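Local coordinates for protein peroxidase (Cellulomonas bogoriensis 69B4 = DSM 16987, PDB 6QZO) that binds heme b and, as a member of the DyP-type peroxidase family, probably catalyses peroxide-dependent oxidation of its substrates, at residues 124-129 with 333-338; 108-113 with 117-122; 145-150 with 156-161; 66-71 with 101-106. All coordinates share one frame; numbering follows the deposited sequence.

Contact 1 of 4, residues 124-129 with 333-338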
loop_
_atom_site.group_PDB
_atom_site.type_symbol
_atom_site.label_atom_id
_atom_site.label_comp_id
_atom_site.label_asym_id
_atom_site.label_seq_id
_atom_site.Cartn_x
_atom_site.Cartn_y
_atom_site.Cartn_z
ATOM N N HIS A 124 29.948 -0.752 -1.338
ATOM C CA HIS A 124 30.069 0.679 -1.708
ATOM C C HIS A 124 28.920 1.007 -2.653
ATOM O O HIS A 124 28.370 0.110 -3.284
ATOM C CB HIS A 124 31.456 0.970 -2.335
ATOM C CG HIS A 124 31.726 0.191 -3.577
ATOM N ND1 HIS A 124 31.021 0.398 -4.738
ATOM C CD2 HIS A 124 32.597 -0.789 -3.857
ATOM C CE1 HIS A 124 31.434 -0.437 -5.681
ATOM N NE2 HIS A 124 32.401 -1.178 -5.168
ATOM N N PRO A 125 28.504 2.288 -2.783
ATOM C CA PRO A 125 27.488 2.645 -3.784
ATOM C C PRO A 125 27.897 2.149 -5.176
ATOM O O PRO A 125 29.083 2.102 -5.468
ATOM C CB PRO A 125 27.465 4.177 -3.739
ATOM C CG PRO A 125 27.965 4.513 -2.324
ATOM C CD PRO A 125 28.963 3.432 -1.974
ATOM N N LEU A 126 26.926 1.775 -6.009
ATOM C CA LEU A 126 27.222 1.420 -7.420
ATOM C C LEU A 126 27.959 2.595 -8.045
ATOM O O LEU A 126 27.788 3.731 -7.614
ATOM C CB LEU A 126 25.913 1.109 -8.151
ATOM C CG LEU A 126 25.164 -0.124 -7.644
ATOM C CD1 LEU A 126 23.833 -0.253 -8.358
ATOM C CD2 LEU A 126 25.976 -1.385 -7.831
ATOM N N PRO A 127 28.832 2.366 -9.049
ATOM C CA PRO A 127 29.430 3.477 -9.787
ATOM C C PRO A 127 28.319 4.248 -10.498
ATOM O O PRO A 127 27.255 3.693 -10.730
ATOM C CB PRO A 127 30.422 2.805 -10.755
ATOM C CG PRO A 127 29.969 1.379 -10.862
ATOM C CD PRO A 127 29.271 1.055 -9.554
ATOM N N PRO A 128 28.535 5.516 -10.896
ATOM C CA PRO A 128 27.488 6.288 -11.569
ATOM C C PRO A 128 27.290 5.804 -13.018
ATOM O O PRO A 128 28.239 5.358 -13.645
ATOM C CB PRO A 128 28.013 7.731 -11.528
ATOM C CG PRO A 128 29.532 7.573 -11.516
ATOM C CD PRO A 128 29.804 6.263 -10.775
ATOM N N PHE A 129 26.051 5.869 -13.502
ATOM C CA PHE A 129 25.666 5.512 -14.889
ATOM C C PHE A 129 25.006 6.728 -15.540
ATOM O O PHE A 129 24.333 7.487 -14.816
ATOM C CB PHE A 129 24.749 4.288 -14.876
ATOM C CG PHE A 129 25.425 3.065 -14.317
ATOM C CD1 PHE A 129 26.393 2.418 -15.059
ATOM C CD2 PHE A 129 25.126 2.579 -13.048
ATOM C CE1 PHE A 129 27.070 1.328 -14.540
ATOM C CE2 PHE A 129 25.766 1.453 -12.553
ATOM C CZ PHE A 129 26.744 0.833 -13.299
ATOM N N ARG A 333 26.215 -13.040 -4.742
ATOM C CA ARG A 333 27.429 -13.215 -3.895
ATOM C C ARG A 333 28.234 -11.906 -3.902
ATOM O O ARG A 333 28.625 -11.470 -2.818
ATOM C CB ARG A 333 28.286 -14.395 -4.372
ATOM C CG ARG A 333 29.453 -14.735 -3.450
ATOM C CD ARG A 333 30.417 -15.789 -3.994
ATOM N NE ARG A 333 30.324 -16.157 -5.408
ATOM C CZ ARG A 333 30.974 -15.572 -6.423
ATOM N NH1 ARG A 333 31.810 -14.565 -6.214
ATOM N NH2 ARG A 333 30.793 -16.014 -7.652
ATOM N N ASP A 334 28.432 -11.297 -5.079
ATOM C CA ASP A 334 29.387 -10.174 -5.289
ATOM C C ASP A 334 28.778 -9.174 -6.279
ATOM O O ASP A 334 28.646 -9.516 -7.465
ATOM C CB ASP A 334 30.751 -10.717 -5.737
ATOM C CG ASP A 334 31.829 -9.673 -6.000
ATOM O OD1 ASP A 334 31.488 -8.480 -6.167
ATOM O OD2 ASP A 334 33.010 -10.068 -6.057
ATOM N N VAL A 335 28.450 -7.966 -5.807
ATOM C CA VAL A 335 27.769 -6.896 -6.605
ATOM C C VAL A 335 28.630 -6.557 -7.830
ATOM O O VAL A 335 28.094 -6.542 -8.945
ATOM C CB VAL A 335 27.498 -5.642 -5.757
ATOM C CG1 VAL A 335 26.823 -4.547 -6.569
ATOM C CG2 VAL A 335 26.680 -5.964 -4.513
ATOM N N ASP A 336 29.917 -6.305 -7.609
ATOM C CA ASP A 336 30.892 -5.816 -8.628
ATOM C C ASP A 336 31.073 -6.841 -9.748
ATOM O O ASP A 336 31.225 -6.426 -10.906
ATOM C CB ASP A 336 32.248 -5.498 -7.990
ATOM C CG ASP A 336 32.304 -4.116 -7.345
ATOM O OD1 ASP A 336 31.673 -3.211 -7.856
ATOM O OD2 ASP A 336 33.018 -3.950 -6.367
ATOM N N ALA A 337 31.109 -8.136 -9.409
ATOM C CA ALA A 337 31.374 -9.238 -10.361
ATOM C C ALA A 337 30.092 -9.645 -11.110
ATOM O O ALA A 337 30.213 -10.158 -12.245
ATOM C CB ALA A 337 31.962 -10.413 -9.622
ATOM N N GLN A 338 28.912 -9.443 -10.516
ATOM C CA GLN A 338 27.647 -10.107 -10.940
ATOM C C GLN A 338 26.625 -9.067 -11.422
ATOM O O GLN A 338 26.182 -9.182 -12.589
ATOM C CB GLN A 338 27.116 -10.970 -9.792
ATOM C CG GLN A 338 28.105 -12.048 -9.346
ATOM C CD GLN A 338 27.482 -13.031 -8.392
ATOM O OE1 GLN A 338 27.786 -13.038 -7.199
ATOM N NE2 GLN A 338 26.573 -13.848 -8.907
#
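His124 and Asp336 reach for each other from opposite directions, joining the loop 124-129 of the N-terminal half to the short helix 335-338 of the C-terminal half. The imidazole offers NE2 to the syn lone pair of the carboxylate: NE2 of His124 lies 3.1 Å from OD2 of Asp336, with an N-H...O angle of 150°. Ring and carboxylate planes are turned 31° apart, and the oxygen sits at the ring edge, somewhat tilted from its plane. At another corner of the ring, ND1 of His124 donates almost straight to the carbonyl O of Pro125 at 2.7 Å. That oxygen lies in the ring plane, although the donor stands above the plane of the carbonyl. A chi1 of 60°, which sets CG between the backbone N and carbonyl carbon, turns the ring so that both nitrogens are used at once, and its rotation is thereby fixed.

Alongside, Leu126 and Val335 cross at about a right angle. CD2 of Leu126 meets CG1 of Val335 at 3.5 Å, and Trp122 packs against both Val335 and Asp336. The leucine side chain also lies about 8 Å from the bound heme. The helix itself is N-capped by Asp334, whose OD1 accepts from N of Ala337 at 3.3 Å, while N of Asp334 donates to OE1 of Gln338.

Since both imidazole nitrogens act as donors, the arrangement is consistent with a cationic His124, which the carboxylate of Asp336 would stabilise; a bond that may be charge-assisted and a neighbouring apolar pair join the two halves of the chain.

Contact 2 of 4, residues 108-113 with 117-122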
loop_
_atom_site.group_PDB
_atom_site.type_symbol
_atom_site.label_atom_id
_atom_site.label_comp_id
_atom_site.label_asym_id
_atom_site.label_seq_id
_atom_site.Cartn_x
_atom_site.Cartn_y
_atom_site.Cartn_z
ATOM N N GLY A 108 28.449 2.310 6.270
ATOM C CA GLY A 108 28.389 3.185 7.455
ATOM C C GLY A 108 28.208 2.396 8.737
ATOM O O GLY A 108 28.699 2.863 9.777
ATOM N N LEU A 109 27.536 1.244 8.684
ATOM C CA LEU A 109 27.389 0.382 9.886
ATOM C C LEU A 109 28.767 -0.143 10.283
ATOM O O LEU A 109 29.094 -0.082 11.474
ATOM C CB LEU A 109 26.419 -0.774 9.654
ATOM C CG LEU A 109 26.142 -1.614 10.909
ATOM C CD1 LEU A 109 24.666 -1.978 11.042
ATOM C CD2 LEU A 109 26.990 -2.880 10.913
ATOM N N LEU A 110 29.543 -0.635 9.322
ATOM C CA LEU A 110 30.886 -1.213 9.593
ATOM C C LEU A 110 31.816 -0.105 10.084
ATOM O O LEU A 110 32.548 -0.334 11.061
ATOM C CB LEU A 110 31.420 -1.893 8.332
ATOM C CG LEU A 110 30.991 -3.348 8.194
ATOM C CD1 LEU A 110 29.534 -3.438 7.790
ATOM C CD2 LEU A 110 31.863 -4.089 7.201
ATOM N N THR A 111 31.746 1.070 9.465
ATOM C CA THR A 111 32.496 2.278 9.899
ATOM C C THR A 111 32.167 2.567 11.363
ATOM O O THR A 111 33.120 2.684 12.162
ATOM C CB THR A 111 32.184 3.482 9.004
ATOM O OG1 THR A 111 32.581 3.107 7.692
ATOM C CG2 THR A 111 32.916 4.739 9.413
ATOM N N ALA A 112 30.882 2.677 11.702
ATOM C CA ALA A 112 30.414 3.087 13.046
ATOM C C ALA A 112 30.874 2.060 14.087
ATOM O O ALA A 112 31.256 2.490 15.172
ATOM C CB ALA A 112 28.911 3.266 13.048
ATOM N N ALA A 113 30.873 0.767 13.741
ATOM C CA ALA A 113 31.299 -0.341 14.635
ATOM C C ALA A 113 32.829 -0.458 14.707
ATOM O O ALA A 113 33.294 -1.261 15.552
ATOM C CB ALA A 113 30.709 -1.658 14.171
ATOM N N HIS A 117 37.771 -2.654 8.063
ATOM C CA HIS A 117 38.708 -3.729 7.640
ATOM C C HIS A 117 37.953 -5.040 7.365
ATOM O O HIS A 117 38.551 -5.933 6.732
ATOM C CB HIS A 117 39.845 -3.872 8.676
ATOM C CG HIS A 117 39.375 -4.204 10.053
ATOM N ND1 HIS A 117 39.207 -5.506 10.474
ATOM C CD2 HIS A 117 39.036 -3.414 11.106
ATOM C CE1 HIS A 117 38.758 -5.503 11.722
ATOM N NE2 HIS A 117 38.642 -4.234 12.130
ATOM N N ARG A 118 36.690 -5.165 7.790
ATOM C CA ARG A 118 35.865 -6.387 7.545
ATOM C C ARG A 118 34.912 -6.171 6.364
ATOM O O ARG A 118 34.218 -7.128 5.997
ATOM C CB ARG A 118 35.100 -6.795 8.807
ATOM C CG ARG A 118 36.010 -7.172 9.971
ATOM C CD ARG A 118 36.637 -8.543 9.830
ATOM N NE ARG A 118 36.989 -9.080 11.144
ATOM C CZ ARG A 118 38.226 -9.336 11.580
ATOM N NH1 ARG A 118 39.273 -9.135 10.790
ATOM N NH2 ARG A 118 38.407 -9.797 12.811
ATOM N N ALA A 119 34.897 -4.978 5.768
ATOM C CA ALA A 119 34.052 -4.640 4.596
ATOM C C ALA A 119 34.511 -5.462 3.399
ATOM O O ALA A 119 35.687 -5.432 3.051
ATOM C CB ALA A 119 34.136 -3.162 4.282
ATOM N N PRO A 120 33.621 -6.221 2.720
ATOM C CA PRO A 120 33.970 -6.781 1.412
ATOM C C PRO A 120 34.237 -5.662 0.391
ATOM O O PRO A 120 33.732 -4.563 0.577
ATOM C CB PRO A 120 32.744 -7.615 1.023
ATOM C CG PRO A 120 31.614 -7.077 1.895
ATOM C CD PRO A 120 32.265 -6.590 3.168
ATOM N N ALA A 121 35.053 -5.943 -0.625
ATOM C CA ALA A 121 35.463 -4.997 -1.688
ATOM C C ALA A 121 34.231 -4.394 -2.386
ATOM O O ALA A 121 34.316 -3.259 -2.885
ATOM C CB ALA A 121 36.355 -5.695 -2.688
ATOM N N TRP A 122 33.116 -5.125 -2.437
ATOM C CA TRP A 122 31.897 -4.709 -3.180
ATOM C C TRP A 122 30.923 -3.892 -2.309
ATOM O O TRP A 122 29.888 -3.511 -2.824
ATOM C CB TRP A 122 31.223 -5.932 -3.806
ATOM C CG TRP A 122 30.981 -7.089 -2.893
ATOM C CD1 TRP A 122 31.667 -8.269 -2.870
ATOM C CD2 TRP A 122 29.961 -7.199 -1.879
ATOM N NE1 TRP A 122 31.150 -9.105 -1.915
ATOM C CE2 TRP A 122 30.100 -8.479 -1.298
ATOM C CE3 TRP A 122 28.964 -6.346 -1.397
ATOM C CZ2 TRP A 122 29.274 -8.918 -0.268
ATOM C CZ3 TRP A 122 28.151 -6.777 -0.380
ATOM C CH2 TRP A 122 28.313 -8.039 0.186
#
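Leu110 packing against Ala119 is a small, local apolar contact at the periphery of the N-terminal half, where helix 107-113 is followed by the loop that folds back along it. A single methyl does the work. CD2 of Leu110 rests chiefly on the loop backbone, 3.4 Å from CA of Ala119 and 3.8 Å from C of Arg118. The same methyl touches the alanine side chain as well, with CD2 of Leu110 3.8 Å from CB of Ala119. The side chain of Leu110 sets out from CA toward the loop, and CG lies beside the backbone N (chi1 -88°), which carries the branch over the start of 119-122.

In fold terms, this is the long connection between the neighbouring antiparallel strands 100-105 and 143-149 of the ferredoxin-like sheet. Leu110 also packs on Leu123 further along that connection and on Leu380 of the C-terminal helix 378-381.

Arg118 has polar partners outside the two segments. The carbonyl O of Arg118 accepts from NE1 of Trp224, and the guanidinium of Arg118, led away from Leu110, forms a salt bridge with the terminal carboxylate of Gly383. One guanidinium face receives the edge of the His117 ring, whose CE1 stands 3.7 Å above the plane. Further on, CB of Pro120 lies 3.6 Å above one face of the Trp122 ring, toward its rim.

Contact 3 of 4, residues 145-150 with 156-161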
loop_
_atom_site.group_PDB
_atom_site.type_symbol
_atom_site.label_atom_id
_atom_site.label_comp_id
_atom_site.label_asym_id
_atom_site.label_seq_id
_atom_site.Cartn_x
_atom_site.Cartn_y
_atom_site.Cartn_z
ATOM N N LEU A 145 16.102 -2.926 6.749
ATOM C CA LEU A 145 15.200 -4.061 7.045
ATOM C C LEU A 145 14.297 -4.264 5.828
ATOM O O LEU A 145 13.460 -3.383 5.552
ATOM C CB LEU A 145 14.385 -3.720 8.297
ATOM C CG LEU A 145 15.221 -3.403 9.541
ATOM C CD1 LEU A 145 14.340 -2.828 10.637
ATOM C CD2 LEU A 145 15.949 -4.640 10.011
ATOM N N GLN A 146 14.477 -5.368 5.103
ATOM C CA GLN A 146 13.468 -5.792 4.108
ATOM C C GLN A 146 12.395 -6.551 4.876
ATOM O O GLN A 146 12.689 -7.681 5.333
ATOM C CB GLN A 146 14.060 -6.659 3.001
ATOM C CG GLN A 146 12.999 -7.112 2.002
ATOM C CD GLN A 146 13.524 -8.167 1.069
ATOM O OE1 GLN A 146 14.126 -7.867 0.045
ATOM N NE2 GLN A 146 13.285 -9.418 1.425
ATOM N N VAL A 147 11.220 -5.939 5.028
ATOM C CA VAL A 147 10.063 -6.527 5.762
ATOM C C VAL A 147 9.025 -6.945 4.723
ATOM O O VAL A 147 8.522 -6.050 3.961
ATOM C CB VAL A 147 9.475 -5.541 6.785
ATOM C CG1 VAL A 147 8.501 -6.223 7.737
ATOM C CG2 VAL A 147 10.573 -4.847 7.565
ATOM N N CYS A 148 8.745 -8.252 4.679
ATOM C CA CYS A 148 7.845 -8.889 3.689
ATOM C C CYS A 148 6.748 -9.663 4.413
ATOM O O CYS A 148 7.094 -10.359 5.384
ATOM C CB CYS A 148 8.613 -9.864 2.816
ATOM S SG CYS A 148 9.728 -9.026 1.677
ATOM N N ALA A 149 5.512 -9.578 3.919
ATOM C CA ALA A 149 4.351 -10.320 4.463
ATOM C C ALA A 149 3.198 -10.361 3.458
ATOM O O ALA A 149 3.163 -9.537 2.527
ATOM C CB ALA A 149 3.910 -9.717 5.772
ATOM N N ASP A 150 2.280 -11.298 3.665
ATOM C CA ASP A 150 1.058 -11.479 2.843
ATOM C C ASP A 150 -0.088 -10.637 3.408
ATOM O O ASP A 150 -1.223 -10.840 2.943
ATOM C CB ASP A 150 0.661 -12.958 2.780
ATOM C CG ASP A 150 1.346 -13.720 1.675
ATOM O OD1 ASP A 150 1.702 -13.075 0.656
ATOM O OD2 ASP A 150 1.517 -14.946 1.838
ATOM N N ALA A 156 2.701 -3.330 8.613
ATOM C CA ALA A 156 2.640 -2.011 9.279
ATOM C C ALA A 156 3.078 -2.183 10.733
ATOM O O ALA A 156 3.879 -1.372 11.227
ATOM C CB ALA A 156 1.254 -1.441 9.196
ATOM N N HIS A 157 2.571 -3.211 11.404
ATOM C CA HIS A 157 2.904 -3.481 12.825
ATOM C C HIS A 157 4.393 -3.792 12.963
ATOM O O HIS A 157 5.049 -3.125 13.780
ATOM C CB HIS A 157 2.096 -4.632 13.399
ATOM C CG HIS A 157 2.357 -4.790 14.852
ATOM N ND1 HIS A 157 2.158 -3.756 15.731
ATOM C CD2 HIS A 157 2.825 -5.822 15.571
ATOM C CE1 HIS A 157 2.477 -4.163 16.945
ATOM N NE2 HIS A 157 2.891 -5.424 16.870
ATOM N N ALA A 158 4.891 -4.775 12.210
ATOM C CA ALA A 158 6.308 -5.188 12.241
ATOM C C ALA A 158 7.206 -3.961 12.087
ATOM O O ALA A 158 8.126 -3.776 12.906
ATOM C CB ALA A 158 6.572 -6.187 11.153
ATOM N N VAL A 159 6.937 -3.148 11.066
ATOM C CA VAL A 159 7.724 -1.919 10.757
ATOM C C VAL A 159 7.680 -0.985 11.970
ATOM O O VAL A 159 8.740 -0.422 12.334
ATOM C CB VAL A 159 7.196 -1.240 9.475
ATOM C CG1 VAL A 159 7.673 0.198 9.330
ATOM C CG2 VAL A 159 7.541 -2.059 8.233
ATOM N N ARG A 160 6.508 -0.795 12.570
ATOM C CA ARG A 160 6.339 0.102 13.753
ATOM C C ARG A 160 7.213 -0.434 14.897
ATOM O O ARG A 160 7.930 0.368 15.532
ATOM C CB ARG A 160 4.853 0.194 14.122
ATOM C CG ARG A 160 4.545 0.926 15.426
ATOM C CD ARG A 160 4.764 2.413 15.335
ATOM N NE ARG A 160 4.507 3.134 16.575
ATOM C CZ ARG A 160 4.873 4.400 16.804
ATOM N NH1 ARG A 160 5.497 5.092 15.866
ATOM N NH2 ARG A 160 4.663 4.968 17.978
ATOM N N VAL A 161 7.170 -1.739 15.163
ATOM C CA VAL A 161 7.906 -2.359 16.306
ATOM C C VAL A 161 9.410 -2.228 16.060
ATOM O O VAL A 161 10.109 -1.755 16.977
ATOM C CB VAL A 161 7.477 -3.816 16.527
ATOM C CG1 VAL A 161 8.426 -4.550 17.458
ATOM C CG2 VAL A 161 6.039 -3.890 17.056
#
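Val147, midway along the strand segment 145-150, makes the contact with Ala158 and Val159 of the following helix. At the start of the segment, Leu145 directs its side chain to the same face of the sheet but packs against strand 100-105 and helix 61-78 instead. Gln146 turns to the other face, where its amide is held from both ends: OE1 bonds to OH of Tyr331, and NE2 to the carbonyl O of Gly39.

Val147 returns to the helical face and splits its two methyls between successive helix residues. CG1, anti to the backbone N (chi1 -168°), lies 3.9 Å from CB of Ala158. CG2, on the strand's N-terminal side of the branch, meets CG2 of Val159 at 4.2 Å, and the two valines cross obliquely. CA of Val147 and CA of Val159 are 7.2 Å apart, a close approach consistent with the small side chain of Ala158. Val159 also touches Ala49 of the adjoining inner strand 47-55. Cys148 then turns away again to Ile48 and Pro45, and just past the strand, Asp150 uses OD1 to accept from N of Ser46.

This is the strand-to-helix half of a beta-alpha-beta unit, in which helix 152-165 leads on to strand 170-179. Arg160 leads off away from the strand, and its NH2 forms salt bridges with Asp241 and Asp244 of the second subunit. Across 145-150 and 156-161 the chemistry is wholly aliphatic, so the helix is seated by methyl packing on its sheet side, while the charge of Arg160 is met by carboxylates of the second subunit.

Contact 4 of 4, residues 66-71 with 101-106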
loop_
_atom_site.group_PDB
_atom_site.type_symbol
_atom_site.label_atom_id
_atom_site.label_comp_id
_atom_site.label_asym_id
_atom_site.label_seq_id
_atom_site.Cartn_x
_atom_site.Cartn_y
_atom_site.Cartn_z
ATOM N N ARG A 66 23.833 -3.985 20.335
ATOM C CA ARG A 66 22.542 -3.875 21.068
ATOM C C ARG A 66 21.383 -3.837 20.057
ATOM O O ARG A 66 20.434 -4.633 20.201
ATOM C CB ARG A 66 22.543 -2.631 21.966
ATOM C CG ARG A 66 21.307 -2.488 22.842
ATOM C CD ARG A 66 21.170 -3.583 23.897
ATOM N NE ARG A 66 19.885 -3.502 24.592
ATOM C CZ ARG A 66 19.617 -4.060 25.776
ATOM N NH1 ARG A 66 20.550 -4.734 26.428
ATOM N NH2 ARG A 66 18.412 -3.940 26.312
ATOM N N LEU A 67 21.472 -2.967 19.057
ATOM C CA LEU A 67 20.423 -2.790 18.022
ATOM C C LEU A 67 20.107 -4.135 17.349
ATOM O O LEU A 67 18.929 -4.493 17.261
ATOM C CB LEU A 67 20.926 -1.784 16.988
ATOM C CG LEU A 67 19.963 -1.511 15.845
ATOM C CD1 LEU A 67 18.618 -1.038 16.372
ATOM C CD2 LEU A 67 20.543 -0.472 14.885
ATOM N N LEU A 68 21.132 -4.836 16.872
ATOM C CA LEU A 68 20.989 -6.157 16.193
ATOM C C LEU A 68 20.391 -7.187 17.148
ATOM O O LEU A 68 19.661 -8.085 16.679
ATOM C CB LEU A 68 22.358 -6.630 15.695
ATOM C CG LEU A 68 23.001 -5.756 14.630
ATOM C CD1 LEU A 68 24.369 -6.312 14.250
ATOM C CD2 LEU A 68 22.096 -5.633 13.403
ATOM N N ARG A 69 20.725 -7.093 18.430
ATOM C CA ARG A 69 20.256 -8.069 19.445
ATOM C C ARG A 69 18.779 -7.822 19.751
ATOM O O ARG A 69 18.044 -8.812 19.817
ATOM C CB ARG A 69 21.082 -7.984 20.723
ATOM C CG ARG A 69 22.451 -8.660 20.657
ATOM C CD ARG A 69 22.985 -8.621 22.073
ATOM N NE ARG A 69 24.348 -9.089 22.242
ATOM C CZ ARG A 69 24.702 -10.262 22.760
ATOM N NH1 ARG A 69 23.801 -11.159 23.125
ATOM N NH2 ARG A 69 25.982 -10.575 22.853
ATOM N N VAL A 70 18.359 -6.569 19.958
ATOM C CA VAL A 70 16.919 -6.262 20.228
ATOM C C VAL A 70 16.095 -6.625 18.978
ATOM O O VAL A 70 15.000 -7.181 19.136
ATOM C CB VAL A 70 16.666 -4.817 20.701
ATOM C CG1 VAL A 70 17.319 -4.560 22.052
ATOM C CG2 VAL A 70 17.117 -3.777 19.691
ATOM N N TRP A 71 16.626 -6.370 17.784
ATOM C CA TRP A 71 15.940 -6.702 16.506
ATOM C C TRP A 71 15.792 -8.219 16.367
ATOM O O TRP A 71 14.733 -8.671 15.908
ATOM C CB TRP A 71 16.678 -6.112 15.312
ATOM C CG TRP A 71 16.301 -4.698 15.002
ATOM C CD1 TRP A 71 15.246 -3.981 15.493
ATOM C CD2 TRP A 71 16.971 -3.838 14.064
ATOM N NE1 TRP A 71 15.243 -2.732 14.946
ATOM C CE2 TRP A 71 16.280 -2.614 14.061
ATOM C CE3 TRP A 71 18.101 -3.975 13.256
ATOM C CZ2 TRP A 71 16.672 -1.537 13.270
ATOM C CZ3 TRP A 71 18.490 -2.910 12.477
ATOM C CH2 TRP A 71 17.788 -1.711 12.493
ATOM N N VAL A 101 11.814 -10.748 7.954
ATOM C CA VAL A 101 12.669 -9.538 8.079
ATOM C C VAL A 101 14.053 -9.968 7.632
ATOM O O VAL A 101 14.537 -10.983 8.183
ATOM C CB VAL A 101 12.695 -8.988 9.517
ATOM C CG1 VAL A 101 13.533 -7.716 9.635
ATOM C CG2 VAL A 101 11.285 -8.739 10.028
ATOM N N THR A 102 14.618 -9.297 6.632
ATOM C CA THR A 102 15.994 -9.531 6.131
ATOM C C THR A 102 16.813 -8.292 6.488
ATOM O O THR A 102 16.351 -7.172 6.132
ATOM C CB THR A 102 15.984 -9.805 4.623
ATOM O OG1 THR A 102 14.987 -10.796 4.325
ATOM C CG2 THR A 102 17.332 -10.240 4.101
ATOM N N VAL A 103 17.926 -8.480 7.209
ATOM C CA VAL A 103 18.799 -7.367 7.689
ATOM C C VAL A 103 20.003 -7.260 6.757
ATOM O O VAL A 103 20.680 -8.280 6.528
ATOM C CB VAL A 103 19.265 -7.599 9.139
ATOM C CG1 VAL A 103 20.026 -6.404 9.690
ATOM C CG2 VAL A 103 18.093 -7.949 10.037
ATOM N N GLY A 104 20.253 -6.054 6.257
ATOM C CA GLY A 104 21.419 -5.734 5.413
ATOM C C GLY A 104 22.193 -4.602 6.045
ATOM O O GLY A 104 21.557 -3.707 6.667
ATOM N N PHE A 105 23.512 -4.640 5.906
ATOM C CA PHE A 105 24.441 -3.632 6.467
ATOM C C PHE A 105 25.042 -2.823 5.321
ATOM O O PHE A 105 25.561 -3.421 4.369
ATOM C CB PHE A 105 25.571 -4.282 7.263
ATOM C CG PHE A 105 25.153 -5.232 8.354
ATOM C CD1 PHE A 105 23.942 -5.079 9.018
ATOM C CD2 PHE A 105 26.017 -6.247 8.754
ATOM C CE1 PHE A 105 23.593 -5.953 10.040
ATOM C CE2 PHE A 105 25.664 -7.107 9.780
ATOM C CZ PHE A 105 24.451 -6.965 10.416
ATOM N N GLY A 106 24.920 -1.502 5.423
ATOM C CA GLY A 106 25.611 -0.545 4.555
ATOM C C GLY A 106 26.998 -0.264 5.115
ATOM O O GLY A 106 27.276 -0.585 6.270
#
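Leu68 spans from helix 61-78 to the edge strand 100-105, and its two methyls find Phe105 and Val103. CB points from the helix toward the strand, yet has no strand atom close by; it serves as the stem. CG follows, anti to the carbonyl carbon (chi1 -64°), and branches near the far end of the phenyl ring. CD1 reaches CZ of Phe105 at 3.9 Å. CD2 goes deeper: it lies 3.7 Å from CE1 and 4.0 Å from CZ of Phe105, and 4.3 Å from CG1 of Val103. Both methyls therefore gather round the distal end of the ring, which comes from the opposite direction.

Phe105 reaches the leucine because its ring extends toward the helix even though its CB does not aim there. Leu380 and Pro367 lie beside the ring, and Leu381 beside Leu68, so the C-terminal end of the chain closes over this corner. One helical turn on, Trp71 also faces the sheet and continues the apolar layer over Val143 and Leu145. CD1 of Leu67 lies 3.6 Å above one face of that indole, and its NE1 is satisfied by the carbonyl O of Leu162 on the neighbouring helix.

The backbone of Phe105 bonds with that of Ala365, tying this outer strand to strand 356-366 of the other sheet. Helix 61-78 laid on one face of an antiparallel sheet of order 2-3-1-4, with the second helix beside it, is the ferredoxin-like arrangement expected of a DyP N-terminal half in the dimeric alpha-beta barrel superfamily.

In the fold
Contacts 3 and 4 are the buried pair: each seats a helix on the same sheet face, and their strands are neighbours, joined by a probable hydrogen bond from N of Gln146 to O of Thr102. Both are purely apolar. Contacts 1 and 2 are only partly buried; contact 2 and the 124-129 side of contact 1 lie in the connection between strands 100-105 and 143-149, and the contacts meet where Trp122 packs on Asp334. Contact 2 stays within the N-terminal half and is linked to contact 4 by Leu110 on Phe105, whereas contact 1 alone spans the two halves and alone brings a polar bond across. Contact 3 lies across the chain's centre from contact 1, centres about 27 Å apart.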